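PDB 1TE5: glutamine amidotransferase type-2 domain-containing protein from Pseudomonas aeruginosa PAO1, which is of undetermined function but probably works as a class II (Ntn-type) glutamine amidotransferase, releasing ammonia from glutamine for transfer to an acceptor. Local coordinates for residues A[32-41]-A[71-82]. Residues are numbered along the deposited sequence; the frame is centred on the assembly and turned at random.
Sequences HRDGWGIAFY and SETVIGHIRQAN
Strands 35-41 and 73-78 run antiparallel as buried neighbours in a sheet of the Ntn-hydrolase fold. A39 and I75 form a regular hydrogen-bonded pair: A39 N reaches I75 O at 2.8 Å with an N-H...O angle of 170°, and I75 N returns to A39 O. Further along, H77 N binds G37 O at 2.8 Å. G37 O lies 2.9 Å from G76 CA, a closeness that the lack of a side chain on G76 permits. On one face W36, I38, F40, V74 and I78 make an apolar row, of which W36, I38 and V74 touch F19, F17 and I15 of strand 12-19. The tip of I78, CD1, lies 3.7 Å from W36 CB, and V74 CG2, set beside its own backbone N, comes equally near F40 CB. S71 OG sits 3.3 Å from F40 CB, buried without a polar partner. The other face carries A39, I75, H77 and Q80; I75 packs on L173 and S175 of strand 171-175, in the second sheet of the αββα sandwich. Q80 CG lies over the centre of the H77 ring, 3.3 Å above its plane, and NE2 donates a nearly straight bond to H77 O (2.8 Å), while OE1 goes to H92 N. T73 CB meets CD1 of the Y41 ring, and T73 O lies at the edge of that ring, in its plane; the Y41 hydroxyl bonds to T104 and Y102. At the far end N82 ND2 donates to D34 OD2 at 2.8 Å, a bent bond (138°) from a poorly ordered residue, the carboxylate and amide planes 55° apart.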
ATOM      1  N   HIS A  32      22.073 -10.006  -8.158  1.00 52.22           N
ATOM      2  CA  HIS A  32      20.980  -9.592  -7.264  1.00 50.08           C
ATOM      3  C   HIS A  32      20.762  -8.072  -7.207  1.00 46.83           C
ATOM      4  O   HIS A  32      21.562  -7.304  -7.731  1.00 48.47           O
ATOM      5  CB  HIS A  32      21.265 -10.076  -5.848  1.00 50.98           C
ATOM      6  CG  HIS A  32      22.173  -9.167  -5.088  1.00 52.71           C
ATOM      7  ND1 HIS A  32      23.354  -8.688  -5.616  1.00 54.33           N
ATOM      8  CD2 HIS A  32      22.049  -8.597  -3.868  1.00 54.89           C
ATOM      9  CE1 HIS A  32      23.912  -7.857  -4.754  1.00 55.80           C
ATOM     10  NE2 HIS A  32      23.140  -7.787  -3.685  1.00 55.92           N
ATOM     11  N   ARG A  33      19.728  -7.667  -6.474  1.00 42.69           N
ATOM     12  CA  ARG A  33      19.357  -6.263  -6.271  1.00 41.18           C
ATOM     13  C   ARG A  33      18.943  -6.026  -4.823  1.00 38.25           C
ATOM     14  O   ARG A  33      18.224  -6.830  -4.238  1.00 40.15           O
ATOM     15  CB  ARG A  33      18.175  -5.869  -7.168  1.00 42.47           C
ATOM     16  CG  ARG A  33      17.712  -4.429  -6.986  1.00 43.13           C
ATOM     17  CD  ARG A  33      16.414  -4.168  -7.734  1.00 43.32           C
ATOM     18  NE  ARG A  33      16.524  -4.515  -9.147  1.00 45.32           N
ATOM     19  CZ  ARG A  33      17.090  -3.742 -10.067  1.00 41.04           C
ATOM     20  NH1 ARG A  33      17.157  -4.149 -11.323  1.00 39.53           N
ATOM     21  NH2 ARG A  33      17.576  -2.559  -9.731  1.00 45.46           N
ATOM     22  N   ASP A  34      19.435  -4.941  -4.241  1.00 36.48           N
ATOM     23  CA  ASP A  34      19.094  -4.596  -2.869  1.00 37.77           C
ATOM     24  C   ASP A  34      17.672  -4.058  -2.772  1.00 37.02           C
ATOM     25  O   ASP A  34      17.206  -3.328  -3.643  1.00 40.81           O
ATOM     26  CB  ASP A  34      20.058  -3.549  -2.309  1.00 40.55           C
ATOM     27  CG  ASP A  34      21.288  -4.155  -1.664  1.00 40.68           C
ATOM     28  OD1 ASP A  34      22.242  -3.395  -1.399  1.00 44.24           O
ATOM     29  OD2 ASP A  34      21.305  -5.374  -1.401  1.00 37.08           O
ATOM     30  N   GLY A  35      17.025  -4.377  -1.661  1.00 32.43           N
ATOM     31  CA  GLY A  35      15.654  -3.934  -1.409  1.00 32.47           C
ATOM     32  C   GLY A  35      15.379  -2.442  -1.543  1.00 30.21           C
ATOM     33  O   GLY A  35      16.241  -1.608  -1.245  1.00 29.14           O
ATOM     34  N   TRP A  36      14.176  -2.098  -1.990  1.00 26.60           N
ATOM     35  CA  TRP A  36      13.815  -0.698  -2.187  1.00 26.18           C
ATOM     36  C   TRP A  36      12.351  -0.425  -1.857  1.00 26.36           C
ATOM     37  O   TRP A  36      11.550  -1.346  -1.733  1.00 25.10           O
ATOM     38  CB  TRP A  36      14.091  -0.297  -3.640  1.00 29.75           C
ATOM     39  CG  TRP A  36      13.350  -1.150  -4.615  1.00 28.23           C
ATOM     40  CD1 TRP A  36      13.690  -2.408  -5.028  1.00 27.53           C
ATOM     41  CD2 TRP A  36      12.093  -0.850  -5.236  1.00 27.78           C
ATOM     42  NE1 TRP A  36      12.720  -2.913  -5.861  1.00 29.27           N
ATOM     43  CE2 TRP A  36      11.728  -1.979  -6.006  1.00 27.56           C
ATOM     44  CE3 TRP A  36      11.239   0.260  -5.214  1.00 24.99           C
ATOM     45  CZ2 TRP A  36      10.547  -2.032  -6.738  1.00 29.46           C
ATOM     46  CZ3 TRP A  36      10.067   0.205  -5.942  1.00 19.94           C
ATOM     47  CH2 TRP A  36       9.732  -0.936  -6.696  1.00 24.91           C
ATOM     48  N   GLY A  37      11.989   0.849  -1.806  1.00 26.44           N
ATOM     49  CA  GLY A  37      10.621   1.210  -1.508  1.00 28.30           C
ATOM     50  C   GLY A  37      10.362   2.650  -1.876  1.00 27.50           C
ATOM     51  O   GLY A  37      11.191   3.527  -1.629  1.00 31.11           O
ATOM     52  N   ILE A  38       9.216   2.896  -2.497  1.00 27.28           N
ATOM     53  CA  ILE A  38       8.841   4.237  -2.912  1.00 23.89           C
ATOM     54  C   ILE A  38       7.357   4.450  -2.662  1.00 20.20           C
ATOM     55  O   ILE A  38       6.515   3.771  -3.251  1.00 18.28           O
ATOM     56  CB  ILE A  38       9.119   4.455  -4.413  1.00 29.09           C
ATOM     57  CG1 ILE A  38      10.610   4.271  -4.702  1.00 28.94           C
ATOM     58  CG2 ILE A  38       8.663   5.843  -4.838  1.00 27.25           C
ATOM     59  CD1 ILE A  38      10.936   4.131  -6.165  1.00 34.97           C
ATOM     60  N   ALA A  39       7.050   5.368  -1.754  1.00 20.13           N
ATOM     61  CA  ALA A  39       5.677   5.706  -1.428  1.00 18.39           C
ATOM     62  C   ALA A  39       5.480   7.155  -1.817  1.00 20.72           C
ATOM     63  O   ALA A  39       6.402   7.953  -1.725  1.00 20.22           O
ATOM     64  CB  ALA A  39       5.426   5.518   0.049  1.00 18.81           C
ATOM     65  N   PHE A  40       4.312   7.470  -2.354  1.00 18.48           N
ATOM     66  CA  PHE A  40       4.003   8.838  -2.732  1.00 20.28           C
ATOM     67  C   PHE A  40       2.507   9.092  -2.621  1.00 16.71           C
ATOM     68  O   PHE A  40       1.718   8.151  -2.556  1.00 20.80           O
ATOM     69  CB  PHE A  40       4.546   9.181  -4.127  1.00 24.96           C
ATOM     70  CG  PHE A  40       4.000   8.330  -5.229  1.00 24.78           C
ATOM     71  CD1 PHE A  40       2.919   8.769  -5.997  1.00 27.88           C
ATOM     72  CD2 PHE A  40       4.589   7.104  -5.530  1.00 28.11           C
ATOM     73  CE1 PHE A  40       2.425   7.997  -7.059  1.00 28.67           C
ATOM     74  CE2 PHE A  40       4.111   6.321  -6.583  1.00 32.65           C
ATOM     75  CZ  PHE A  40       3.024   6.770  -7.351  1.00 31.55           C
ATOM     76  N   TYR A  41       2.120  10.361  -2.572  1.00 21.05           N
ATOM     77  CA  TYR A  41       0.719  10.710  -2.415  1.00 18.92           C
ATOM     78  C   TYR A  41       0.004  11.268  -3.624  1.00 19.54           C
ATOM     79  O   TYR A  41       0.586  11.951  -4.449  1.00 24.20           O
ATOM     80  CB  TYR A  41       0.569  11.677  -1.248  1.00 19.83           C
ATOM     81  CG  TYR A  41       1.035  11.090   0.054  1.00 21.42           C
ATOM     82  CD1 TYR A  41       2.393  10.993   0.349  1.00 19.56           C
ATOM     83  CD2 TYR A  41       0.119  10.630   0.991  1.00 23.67           C
ATOM     84  CE1 TYR A  41       2.831  10.448   1.546  1.00 22.57           C
ATOM     85  CE2 TYR A  41       0.541  10.085   2.190  1.00 24.87           C
ATOM     86  CZ  TYR A  41       1.895   9.997   2.463  1.00 26.87           C
ATOM     87  OH  TYR A  41       2.303   9.454   3.652  1.00 30.72           O
ATOM     88  N   SER A  71       3.401  13.640  -7.824  1.00 25.45           N
ATOM     89  CA  SER A  71       2.943  13.982  -6.480  1.00 24.68           C
ATOM     90  C   SER A  71       3.693  15.129  -5.810  1.00 21.45           C
ATOM     91  O   SER A  71       4.636  15.694  -6.371  1.00 21.03           O
ATOM     92  CB  SER A  71       2.990  12.756  -5.573  1.00 25.16           C
ATOM     93  OG  SER A  71       4.257  12.140  -5.610  1.00 35.43           O
ATOM     94  N   GLU A  72       3.205  15.514  -4.633  1.00 20.02           N
ATOM     95  CA  GLU A  72       3.807  16.586  -3.847  1.00 20.92           C
ATOM     96  C   GLU A  72       4.652  16.023  -2.722  1.00 16.64           C
ATOM     97  O   GLU A  72       5.508  16.720  -2.189  1.00 22.41           O
ATOM     98  CB  GLU A  72       2.729  17.488  -3.249  1.00 20.78           C
ATOM     99  CG  GLU A  72       1.838  18.152  -4.277  1.00 28.11           C
ATOM    100  CD  GLU A  72       0.907  19.192  -3.669  1.00 30.44           C
ATOM    101  OE1 GLU A  72       0.801  20.290  -4.238  1.00 28.79           O
ATOM    102  OE2 GLU A  72       0.280  18.918  -2.628  1.00 33.98           O
ATOM    103  N   THR A  73       4.427  14.756  -2.377  1.00 20.79           N
ATOM    104  CA  THR A  73       5.155  14.106  -1.290  1.00 20.90           C
ATOM    105  C   THR A  73       5.611  12.692  -1.652  1.00 20.78           C
ATOM    106  O   THR A  73       4.796  11.801  -1.916  1.00 21.40           O
ATOM    107  CB  THR A  73       4.295  14.032  -0.001  1.00 22.09           C
ATOM    108  OG1 THR A  73       3.728  15.321   0.267  1.00 28.80           O
ATOM    109  CG2 THR A  73       5.139  13.596   1.191  1.00 24.98           C
ATOM    110  N   VAL A  74       6.921  12.488  -1.610  1.00 19.47           N
ATOM    111  CA  VAL A  74       7.514  11.201  -1.930  1.00 20.03           C
ATOM    112  C   VAL A  74       8.505  10.795  -0.858  1.00 21.45           C
ATOM    113  O   VAL A  74       9.329  11.597  -0.446  1.00 23.05           O
ATOM    114  CB  VAL A  74       8.268  11.276  -3.271  1.00 22.03           C
ATOM    115  CG1 VAL A  74       8.983   9.952  -3.556  1.00 21.82           C
ATOM    116  CG2 VAL A  74       7.310  11.634  -4.392  1.00 21.29           C
ATOM    117  N   ILE A  75       8.367   9.573  -0.363  1.00 20.89           N
ATOM    118  CA  ILE A  75       9.274   9.029   0.638  1.00 24.15           C
ATOM    119  C   ILE A  75       9.718   7.667   0.118  1.00 24.81           C
ATOM    120  O   ILE A  75       8.888   6.835  -0.247  1.00 24.05           O
ATOM    121  CB  ILE A  75       8.610   8.842   2.038  1.00 23.34           C
ATOM    122  CG1 ILE A  75       8.484  10.179   2.763  1.00 25.98           C
ATOM    123  CG2 ILE A  75       9.443   7.907   2.904  1.00 27.77           C
ATOM    124  CD1 ILE A  75       8.071  10.037   4.204  1.00 28.55           C
ATOM    125  N   GLY A  76      11.024   7.435   0.111  1.00 25.18           N
ATOM    126  CA  GLY A  76      11.536   6.169  -0.367  1.00 24.71           C
ATOM    127  C   GLY A  76      12.824   5.765   0.315  1.00 26.07           C
ATOM    128  O   GLY A  76      13.485   6.584   0.973  1.00 26.30           O
ATOM    129  N   HIS A  77      13.159   4.485   0.194  1.00 24.42           N
ATOM    130  CA  HIS A  77      14.378   3.944   0.781  1.00 27.05           C
ATOM    131  C   HIS A  77      14.938   2.916  -0.193  1.00 24.53           C
ATOM    132  O   HIS A  77      14.352   1.856  -0.406  1.00 25.33           O
ATOM    133  CB  HIS A  77      14.089   3.240   2.095  1.00 25.83           C
ATOM    134  CG  HIS A  77      15.278   2.924   2.953  1.00 29.89           C
ATOM    135  ND1 HIS A  77      16.560   2.868   2.448  1.00 31.70           N
ATOM    136  CD2 HIS A  77      15.382   2.645   4.274  1.00 28.52           C
ATOM    137  CE1 HIS A  77      17.402   2.570   3.422  1.00 32.25           C
ATOM    138  NE2 HIS A  77      16.713   2.430   4.540  1.00 29.61           N
ATOM    139  N   ILE A  78      16.065   3.252  -0.806  1.00 27.60           N
ATOM    140  CA  ILE A  78      16.708   2.374  -1.781  1.00 27.54           C
ATOM    141  C   ILE A  78      17.916   1.677  -1.153  1.00 29.43           C
ATOM    142  O   ILE A  78      18.514   2.187  -0.201  1.00 30.82           O
ATOM    143  CB  ILE A  78      17.159   3.192  -3.018  1.00 24.92           C
ATOM    144  CG1 ILE A  78      16.018   4.093  -3.501  1.00 25.15           C
ATOM    145  CG2 ILE A  78      17.617   2.269  -4.144  1.00 26.61           C
ATOM    146  CD1 ILE A  78      14.746   3.367  -3.869  1.00 27.55           C
ATOM    147  N   ARG A  79      18.280   0.519  -1.694  1.00 31.42           N
ATOM    148  CA  ARG A  79      19.420  -0.254  -1.206  1.00 37.01           C
ATOM    149  C   ARG A  79      19.435  -0.407   0.306  1.00 36.25           C
ATOM    150  O   ARG A  79      20.385  -0.017   0.985  1.00 39.10           O
ATOM    151  CB  ARG A  79      20.748   0.333  -1.711  1.00 40.57           C
ATOM    152  CG  ARG A  79      20.971   0.147  -3.212  1.00 52.24           C
ATOM    153  CD  ARG A  79      22.380   0.546  -3.662  1.00 60.18           C
ATOM    154  NE  ARG A  79      22.644   1.971  -3.482  1.00 66.21           N
ATOM    155  CZ  ARG A  79      23.389   2.476  -2.500  1.00 69.84           C
ATOM    156  NH1 ARG A  79      23.575   3.789  -2.412  1.00 72.01           N
ATOM    157  NH2 ARG A  79      23.951   1.672  -1.603  1.00 70.41           N
ATOM    158  N   GLN A  80      18.367  -0.994   0.820  1.00 34.87           N
ATOM    159  CA  GLN A  80      18.229  -1.225   2.243  1.00 39.30           C
ATOM    160  C   GLN A  80      19.121  -2.389   2.639  1.00 42.15           C
ATOM    161  O   GLN A  80      19.057  -3.462   2.039  1.00 42.21           O
ATOM    162  CB  GLN A  80      16.769  -1.519   2.567  1.00 35.07           C
ATOM    163  CG  GLN A  80      15.841  -0.404   2.097  1.00 31.05           C
ATOM    164  CD  GLN A  80      14.376  -0.719   2.277  1.00 32.35           C
ATOM    165  OE1 GLN A  80      14.008  -1.577   3.077  1.00 38.14           O
ATOM    166  NE2 GLN A  80      13.526  -0.006   1.551  1.00 28.82           N
ATOM    167  N   ALA A  81      19.957  -2.161   3.648  1.00 47.08           N
ATOM    168  CA  ALA A  81      20.895  -3.165   4.142  1.00 50.73           C
ATOM    169  C   ALA A  81      20.278  -4.547   4.243  1.00 52.52           C
ATOM    170  O   ALA A  81      19.199  -4.720   4.812  1.00 52.61           O
ATOM    171  CB  ALA A  81      21.464  -2.743   5.489  1.00 52.38           C
ATOM    172  N   ASN A  82      20.979  -5.525   3.679  1.00 57.16           N
ATOM    173  CA  ASN A  82      20.542  -6.924   3.677  1.00 62.08           C
ATOM    174  C   ASN A  82      20.615  -7.509   5.098  1.00 63.42           C
ATOM    175  O   ASN A  82      20.316  -8.683   5.315  1.00 64.93           O
ATOM    176  CB  ASN A  82      21.433  -7.769   2.739  1.00 65.15           C
ATOM    177  CG  ASN A  82      21.702  -7.098   1.387  1.00 67.74           C
ATOM    178  OD1 ASN A  82      22.589  -6.247   1.264  1.00 68.35           O
ATOM    179  ND2 ASN A  82      20.970  -7.517   0.360  1.00 68.72           N
TER
HETATM  180  O   HOH W   1       0.713  14.640  -3.565  1.00 31.57           O